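Local coordinates for cupin 2 conserved barrel domain protein (Leptotrichia buccalis, PDB 3RNS) that is of unknown function but belongs to the cupin family of conserved beta-barrel proteins, at residues A52-C63 with G82-Y93. Sequence-based numbering, arbitrary orientation.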
ATOM      1  N   ALA A  52     -14.319  -2.565 -13.373  1.00 65.01           N
ATOM      2  CA  ALA A  52     -13.890  -1.223 -13.697  1.00 66.78           C
ATOM      3  C   ALA A  52     -13.824  -1.066 -15.207  1.00 70.18           C
ATOM      4  O   ALA A  52     -13.240  -1.887 -15.910  1.00 69.71           O
ATOM      5  CB  ALA A  52     -12.568  -0.942 -13.089  1.00 65.93           C
ATOM      6  N   GLU A  53     -14.446   0.006 -15.698  1.00 73.60           N
ATOM      7  CA  GLU A  53     -14.425   0.336 -17.131  1.00 77.29           C
ATOM      8  C   GLU A  53     -13.067   0.990 -17.472  1.00 77.98           C
ATOM      9  O   GLU A  53     -12.261   1.241 -16.577  1.00 76.71           O
ATOM     10  CB  GLU A  53     -15.600   1.259 -17.545  1.00 79.47           C
ATOM     11  CG  GLU A  53     -16.947   1.101 -16.766  1.00 80.94           C
ATOM     12  CD  GLU A  53     -17.879  -0.004 -17.283  1.00 83.47           C
ATOM     13  OE1 GLU A  53     -18.225   0.000 -18.485  1.00 85.61           O
ATOM     14  OE2 GLU A  53     -18.296  -0.859 -16.462  1.00 84.22           O
ATOM     15  N   ALA A  54     -12.823   1.256 -18.759  1.00 80.58           N
ATOM     16  CA  ALA A  54     -11.510   1.758 -19.234  1.00 81.45           C
ATOM     17  C   ALA A  54     -11.116   3.091 -18.562  1.00 80.94           C
ATOM     18  O   ALA A  54     -11.486   4.178 -19.029  1.00 82.64           O
ATOM     19  CB  ALA A  54     -11.485   1.881 -20.789  1.00 83.70           C
HETATM   20  N   MSE A  55     -10.336   2.970 -17.483  1.00 78.71           N
HETATM   21  CA  MSE A  55     -10.010   4.068 -16.557  1.00 77.41           C
HETATM   22  C   MSE A  55      -9.118   5.129 -17.185  1.00 77.27           C
HETATM   23  O   MSE A  55      -8.261   4.803 -18.018  1.00 78.81           O
HETATM   24  CB  MSE A  55      -9.295   3.476 -15.350  1.00 76.24           C
HETATM   25  CG  MSE A  55     -10.137   2.471 -14.564  1.00 78.22           C
HETATM   26 SE   MSE A  55     -11.686   3.377 -13.728  0.60 86.90          SE
HETATM   27  CE  MSE A  55     -13.248   2.813 -14.779  1.00 84.66           C
ATOM     28  N   LEU A  56      -9.322   6.392 -16.793  1.00 75.15           N
ATOM     29  CA  LEU A  56      -8.534   7.516 -17.349  1.00 74.84           C
ATOM     30  C   LEU A  56      -7.078   7.542 -16.820  1.00 71.18           C
ATOM     31  O   LEU A  56      -6.192   8.123 -17.464  1.00 72.86           O
ATOM     32  CB  LEU A  56      -9.218   8.879 -17.098  1.00 76.20           C
ATOM     33  CG  LEU A  56      -9.858   9.626 -18.287  1.00 79.99           C
ATOM     34  CD1 LEU A  56     -10.817  10.729 -17.789  1.00 80.89           C
ATOM     35  CD2 LEU A  56      -8.797  10.219 -19.263  1.00 82.47           C
ATOM     36  N   GLY A  57      -6.843   6.938 -15.652  1.00 65.17           N
ATOM     37  CA  GLY A  57      -5.486   6.779 -15.113  1.00 61.07           C
ATOM     38  C   GLY A  57      -5.178   5.361 -14.661  1.00 56.47           C
ATOM     39  O   GLY A  57      -6.078   4.499 -14.592  1.00 55.62           O
ATOM     40  N   ASN A  58      -3.905   5.128 -14.325  1.00 52.85           N
ATOM     41  CA  ASN A  58      -3.435   3.820 -13.895  0.60 49.97           C
ATOM     42  C   ASN A  58      -3.985   3.439 -12.520  1.00 47.15           C
ATOM     43  O   ASN A  58      -4.315   4.315 -11.700  1.00 45.58           O
ATOM     44  CB  ASN A  58      -1.905   3.773 -13.876  0.60 49.68           C
ATOM     45  CG  ASN A  58      -1.282   4.206 -15.209  0.60 52.50           C
ATOM     46  OD1 ASN A  58      -1.520   3.589 -16.242  0.60 50.91           O
ATOM     47  ND2 ASN A  58      -0.496   5.280 -15.179  0.60 53.59           N
ATOM     48  N   ARG A  59      -4.086   2.139 -12.292  1.00 44.47           N
ATOM     49  CA  ARG A  59      -4.484   1.604 -11.005  1.00 42.94           C
ATOM     50  C   ARG A  59      -3.450   0.574 -10.564  1.00 41.32           C
ATOM     51  O   ARG A  59      -2.923  -0.194 -11.396  1.00 42.32           O
ATOM     52  CB  ARG A  59      -5.830   0.917 -11.105  1.00 43.37           C
ATOM     53  CG  ARG A  59      -6.986   1.800 -11.564  1.00 46.89           C
ATOM     54  CD  ARG A  59      -7.545   2.614 -10.416  1.00 48.88           C
ATOM     55  NE  ARG A  59      -8.643   3.506 -10.809  1.00 51.32           N
ATOM     56  CZ  ARG A  59      -8.485   4.729 -11.330  1.00 55.06           C
ATOM     57  NH1 ARG A  59      -7.276   5.214 -11.597  1.00 56.76           N
ATOM     58  NH2 ARG A  59      -9.548   5.472 -11.607  1.00 58.28           N
ATOM     59  N   TYR A  60      -3.161   0.581  -9.273  1.00 38.04           N
ATOM     60  CA  TYR A  60      -2.240  -0.333  -8.649  1.00 36.41           C
ATOM     61  C   TYR A  60      -2.961  -0.936  -7.444  1.00 35.23           C
ATOM     62  O   TYR A  60      -3.722  -0.249  -6.761  1.00 34.48           O
ATOM     63  CB  TYR A  60      -0.985   0.404  -8.159  1.00 36.42           C
ATOM     64  CG  TYR A  60      -0.355   1.245  -9.228  1.00 37.32           C
ATOM     65  CD1 TYR A  60       0.620   0.733 -10.038  1.00 39.80           C
ATOM     66  CD2 TYR A  60      -0.752   2.555  -9.423  1.00 37.91           C
ATOM     67  CE1 TYR A  60       1.175   1.500 -11.087  1.00 41.26           C
ATOM     68  CE2 TYR A  60      -0.205   3.333 -10.445  1.00 42.31           C
ATOM     69  CZ  TYR A  60       0.753   2.792 -11.276  1.00 42.71           C
ATOM     70  OH  TYR A  60       1.317   3.569 -12.273  1.00 47.28           O
ATOM     71  N   TYR A  61      -2.692  -2.208  -7.187  1.00 34.65           N
ATOM     72  CA  TYR A  61      -3.308  -2.969  -6.133  1.00 33.24           C
ATOM     73  C   TYR A  61      -2.254  -3.653  -5.336  1.00 33.06           C
ATOM     74  O   TYR A  61      -1.336  -4.265  -5.933  1.00 33.08           O
ATOM     75  CB  TYR A  61      -4.222  -4.037  -6.734  1.00 33.61           C
ATOM     76  CG  TYR A  61      -5.453  -3.424  -7.355  1.00 33.94           C
ATOM     77  CD1 TYR A  61      -6.510  -3.029  -6.560  1.00 34.99           C
ATOM     78  CD2 TYR A  61      -5.529  -3.178  -8.728  1.00 37.03           C
ATOM     79  CE1 TYR A  61      -7.634  -2.448  -7.082  1.00 35.49           C
ATOM     80  CE2 TYR A  61      -6.660  -2.589  -9.270  1.00 36.95           C
ATOM     81  CZ  TYR A  61      -7.703  -2.232  -8.430  1.00 37.26           C
ATOM     82  OH  TYR A  61      -8.815  -1.612  -8.903  1.00 36.92           O
ATOM     83  N   TYR A  62      -2.378  -3.564  -4.015  1.00 30.84           N
ATOM     84  CA  TYR A  62      -1.599  -4.412  -3.096  1.00 30.05           C
ATOM     85  C   TYR A  62      -2.581  -5.264  -2.310  1.00 29.26           C
ATOM     86  O   TYR A  62      -3.520  -4.735  -1.677  1.00 27.89           O
ATOM     87  CB  TYR A  62      -0.718  -3.554  -2.166  1.00 29.27           C
ATOM     88  CG  TYR A  62      -0.002  -4.407  -1.138  1.00 31.16           C
ATOM     89  CD1 TYR A  62       1.020  -5.281  -1.533  1.00 34.41           C
ATOM     90  CD2 TYR A  62      -0.397  -4.438   0.182  1.00 32.01           C
ATOM     91  CE1 TYR A  62       1.641  -6.107  -0.653  1.00 36.46           C
ATOM     92  CE2 TYR A  62       0.264  -5.284   1.107  1.00 36.21           C
ATOM     93  CZ  TYR A  62       1.265  -6.115   0.661  1.00 37.81           C
ATOM     94  OH  TYR A  62       1.937  -6.954   1.489  1.00 42.07           O
ATOM     95  N   CYS A  63      -2.409  -6.584  -2.359  1.00 29.94           N
ATOM     96  CA  CYS A  63      -3.324  -7.510  -1.690  1.00 29.81           C
ATOM     97  C   CYS A  63      -2.797  -7.842  -0.303  1.00 29.78           C
ATOM     98  O   CYS A  63      -1.650  -8.327  -0.149  1.00 30.11           O
ATOM     99  CB  CYS A  63      -3.483  -8.781  -2.526  1.00 30.48           C
ATOM    100  SG  CYS A  63      -4.441 -10.032  -1.751  1.00 33.57           S
ATOM    101  N   GLY A  82       0.156 -10.425  -0.230  1.00 34.78           N
ATOM    102  CA  GLY A  82       1.532 -10.016  -0.509  1.00 33.25           C
ATOM    103  C   GLY A  82       1.828  -9.551  -1.927  1.00 33.25           C
ATOM    104  O   GLY A  82       2.932  -9.054  -2.226  1.00 32.57           O
ATOM    105  N   ASP A  83       0.872  -9.717  -2.821  1.00 32.74           N
ATOM    106  CA  ASP A  83       1.104  -9.405  -4.217  1.00 33.85           C
ATOM    107  C   ASP A  83       0.759  -7.962  -4.558  1.00 34.33           C
ATOM    108  O   ASP A  83      -0.182  -7.397  -4.008  1.00 31.97           O
ATOM    109  CB  ASP A  83       0.268 -10.264  -5.112  1.00 34.71           C
ATOM    110  CG  ASP A  83       0.774 -11.694  -5.219  1.00 38.95           C
ATOM    111  OD1 ASP A  83       1.965 -11.963  -4.943  1.00 39.88           O
ATOM    112  OD2 ASP A  83      -0.048 -12.537  -5.634  1.00 41.15           O
ATOM    113  N   PHE A  84       1.491  -7.446  -5.546  1.00 34.51           N
ATOM    114  CA  PHE A  84       1.288  -6.158  -6.152  1.00 34.97           C
ATOM    115  C   PHE A  84       0.985  -6.343  -7.631  1.00 37.52           C
ATOM    116  O   PHE A  84       1.590  -7.217  -8.282  1.00 37.89           O
ATOM    117  CB  PHE A  84       2.570  -5.381  -5.987  1.00 35.45           C
ATOM    118  CG  PHE A  84       2.480  -3.970  -6.435  1.00 36.93           C
ATOM    119  CD1 PHE A  84       2.908  -3.598  -7.696  1.00 41.37           C
ATOM    120  CD2 PHE A  84       1.959  -3.018  -5.597  1.00 41.05           C
ATOM    121  CE1 PHE A  84       2.845  -2.243  -8.086  1.00 44.35           C
ATOM    122  CE2 PHE A  84       1.869  -1.681  -5.990  1.00 43.96           C
ATOM    123  CZ  PHE A  84       2.324  -1.300  -7.221  1.00 41.73           C
ATOM    124  N   LEU A  85       0.058  -5.533  -8.147  1.00 37.83           N
ATOM    125  CA  LEU A  85      -0.309  -5.541  -9.538  1.00 40.04           C
ATOM    126  C   LEU A  85      -0.600  -4.123 -10.048  1.00 41.12           C
ATOM    127  O   LEU A  85      -1.296  -3.358  -9.377  1.00 39.26           O
ATOM    128  CB  LEU A  85      -1.582  -6.387  -9.722  1.00 41.08           C
ATOM    129  CG  LEU A  85      -2.203  -6.525 -11.133  1.00 42.92           C
ATOM    130  CD1 LEU A  85      -1.274  -7.261 -12.079  1.00 44.23           C
ATOM    131  CD2 LEU A  85      -3.487  -7.264 -11.008  1.00 46.10           C
ATOM    132  N   GLU A  86      -0.080  -3.805 -11.233  1.00 42.66           N
ATOM    133  CA  GLU A  86      -0.383  -2.576 -11.944  1.00 45.65           C
ATOM    134  C   GLU A  86      -1.333  -2.879 -13.088  1.00 48.02           C
ATOM    135  O   GLU A  86      -1.151  -3.856 -13.811  1.00 47.62           O
ATOM    136  CB  GLU A  86       0.862  -1.932 -12.560  1.00 47.05           C
ATOM    137  CG  GLU A  86       0.488  -0.864 -13.613  1.00 51.87           C
ATOM    138  CD  GLU A  86       1.661  -0.072 -14.237  1.00 56.85           C
ATOM    139  OE1 GLU A  86       2.814  -0.181 -13.792  1.00 58.11           O
ATOM    140  OE2 GLU A  86       1.393   0.698 -15.193  1.00 64.52           O
ATOM    141  N   ILE A  87      -2.333  -2.013 -13.248  1.00 49.55           N
ATOM    142  CA  ILE A  87      -3.279  -2.057 -14.373  1.00 51.84           C
ATOM    143  C   ILE A  87      -3.206  -0.703 -15.062  1.00 54.01           C
ATOM    144  O   ILE A  87      -3.561   0.325 -14.490  1.00 52.93           O
ATOM    145  CB  ILE A  87      -4.717  -2.366 -13.881  1.00 50.98           C
ATOM    146  CG1 ILE A  87      -4.701  -3.660 -13.046  1.00 49.62           C
ATOM    147  CG2 ILE A  87      -5.672  -2.469 -15.046  1.00 52.36           C
ATOM    148  CD1 ILE A  87      -6.014  -4.262 -12.729  1.00 48.67           C
ATOM    149  N   THR A  88      -2.686  -0.695 -16.286  1.00 57.73           N
ATOM    150  CA  THR A  88      -2.514   0.561 -17.025  1.00 60.22           C
ATOM    151  C   THR A  88      -3.878   1.163 -17.482  1.00 61.56           C
ATOM    152  O   THR A  88      -4.880   0.463 -17.595  1.00 60.84           O
ATOM    153  CB  THR A  88      -1.499   0.380 -18.215  1.00 62.51           C
ATOM    154  OG1 THR A  88      -1.905  -0.711 -19.048  1.00 65.07           O
ATOM    155  CG2 THR A  88      -0.099   0.070 -17.681  1.00 61.57           C
ATOM    156  N   ALA A  89      -3.884   2.477 -17.706  1.00 63.30           N
ATOM    157  CA  ALA A  89      -5.043   3.224 -18.206  1.00 65.19           C
ATOM    158  C   ALA A  89      -5.637   2.623 -19.493  1.00 67.59           C
ATOM    159  O   ALA A  89      -4.940   1.964 -20.266  1.00 67.89           O
ATOM    160  CB  ALA A  89      -4.648   4.696 -18.454  1.00 66.10           C
ATOM    161  N   ASN A  90      -6.939   2.860 -19.676  1.00 69.04           N
ATOM    162  CA  ASN A  90      -7.682   2.463 -20.881  0.60 71.60           C
ATOM    163  C   ASN A  90      -7.956   0.945 -20.957  1.00 71.16           C
ATOM    164  O   ASN A  90      -8.144   0.373 -22.049  1.00 73.42           O
ATOM    165  CB  ASN A  90      -6.981   2.994 -22.152  0.60 74.52           C
ATOM    166  CG  ASN A  90      -6.697   4.497 -22.081  0.60 75.22           C
ATOM    167  OD1 ASN A  90      -7.588   5.289 -21.753  0.60 73.87           O
ATOM    168  ND2 ASN A  90      -5.453   4.887 -22.374  0.60 74.93           N
ATOM    169  N   HIS A  91      -8.016   0.295 -19.790  1.00 68.60           N
ATOM    170  CA  HIS A  91      -8.320  -1.138 -19.729  1.00 68.00           C
ATOM    171  C   HIS A  91      -9.533  -1.439 -18.870  1.00 65.91           C
ATOM    172  O   HIS A  91      -9.609  -1.019 -17.698  1.00 64.65           O
ATOM    173  CB  HIS A  91      -7.114  -1.924 -19.223  1.00 67.42           C
ATOM    174  CG  HIS A  91      -6.005  -2.022 -20.226  1.00 71.30           C
ATOM    175  ND1 HIS A  91      -4.875  -1.232 -20.165  1.00 74.52           N
ATOM    176  CD2 HIS A  91      -5.863  -2.798 -21.327  1.00 74.83           C
ATOM    177  CE1 HIS A  91      -4.084  -1.523 -21.184  1.00 77.18           C
ATOM    178  NE2 HIS A  91      -4.662  -2.470 -21.905  1.00 77.40           N
ATOM    179  N   ASN A  92     -10.487  -2.153 -19.464  1.00 65.72           N
ATOM    180  CA  ASN A  92     -11.563  -2.762 -18.710  1.00 63.93           C
ATOM    181  C   ASN A  92     -10.961  -3.891 -17.930  1.00 61.35           C
ATOM    182  O   ASN A  92     -10.071  -4.606 -18.436  1.00 62.39           O
ATOM    183  CB  ASN A  92     -12.644  -3.358 -19.604  1.00 66.31           C
ATOM    184  CG  ASN A  92     -13.490  -2.306 -20.265  1.00 69.96           C
ATOM    185  OD1 ASN A  92     -14.069  -1.452 -19.598  1.00 73.06           O
ATOM    186  ND2 ASN A  92     -13.577  -2.364 -21.584  1.00 74.81           N
ATOM    187  N   TYR A  93     -11.441  -4.050 -16.701  1.00 57.52           N
ATOM    188  CA  TYR A  93     -11.081  -5.197 -15.887  1.00 54.12           C
ATOM    189  C   TYR A  93     -12.172  -5.525 -14.876  1.00 51.68           C
ATOM    190  O   TYR A  93     -13.082  -4.751 -14.630  1.00 49.22           O
ATOM    191  CB  TYR A  93      -9.715  -4.989 -15.205  1.00 53.02           C
ATOM    192  CG  TYR A  93      -9.636  -3.863 -14.180  1.00 50.89           C
ATOM    193  CD1 TYR A  93      -9.355  -2.556 -14.570  1.00 50.51           C
ATOM    194  CD2 TYR A  93      -9.830  -4.108 -12.822  1.00 48.50           C
ATOM    195  CE1 TYR A  93      -9.285  -1.533 -13.646  1.00 49.71           C
ATOM    196  CE2 TYR A  93      -9.740  -3.093 -11.884  1.00 47.55           C
ATOM    197  CZ  TYR A  93      -9.462  -1.807 -12.304  1.00 48.30           C
ATOM    198  OH  TYR A  93      -9.397  -0.788 -11.390  1.00 49.71           O
TER
HETATM  199  O   HOH W   1     -10.876   1.873 -10.402  1.00 52.32           O
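In the chain's first half, whose two antiparallel sheets are consistent with a cupin barrel, the antiparallel strands 59-63 and 83-87 pair in one sheet, and the loops beyond them lead to a second, short ladder in the facing sheet, where Ala-52 pairs with Tyr-93. Arg-59 with Ile-87 and Tyr-61 with Leu-85 are hydrogen-bonded pairs, the straightest bond running from Arg-59 N to Ile-87 O (2.9 Å, 177°). Between the ladders the loops are tied by Asn-90 N to Met-55 O and, in one of the two conformers of Asn-58, by its OD1, which accepts a hydrogen bond from Ala-89 N (3.0 Å). Tyr-93 reaches from the short ladder across to the longer one. With chi1 at 65°, CG sits between the backbone N and the carbonyl carbon, and the ring lies between Ile-87 CD1, over the centre of one face, and Ala-52 CB, toward the rim of the other in a CH-pi contact. Tyr-93 OH lies 2.7 Å from Tyr-61 OH, at the edge of the Tyr-61 ring and in its plane, and Tyr-61 OH is also bonded to Glu-105 of strand 101-108. A leucine in place of Tyr-93 would probably leave Tyr-61 OH without this partner and take away the flat ring that Ala-52 CB and Ile-87 CD1 pack against. On the opposite face of the strand pair, which packs against strands 142-150 and 153-160, Tyr-60 CB touches Phe-84 CZ at 3.8 Å. Arg-59 NH1 bonds the carbonyl oxygens of Asn-58 and Glu-108, while a water in the guanidinium plane accepts a hydrogen bond from Arg-59 NE (2.8 Å) and also bonds Tyr-93 OH at 3.2 Å.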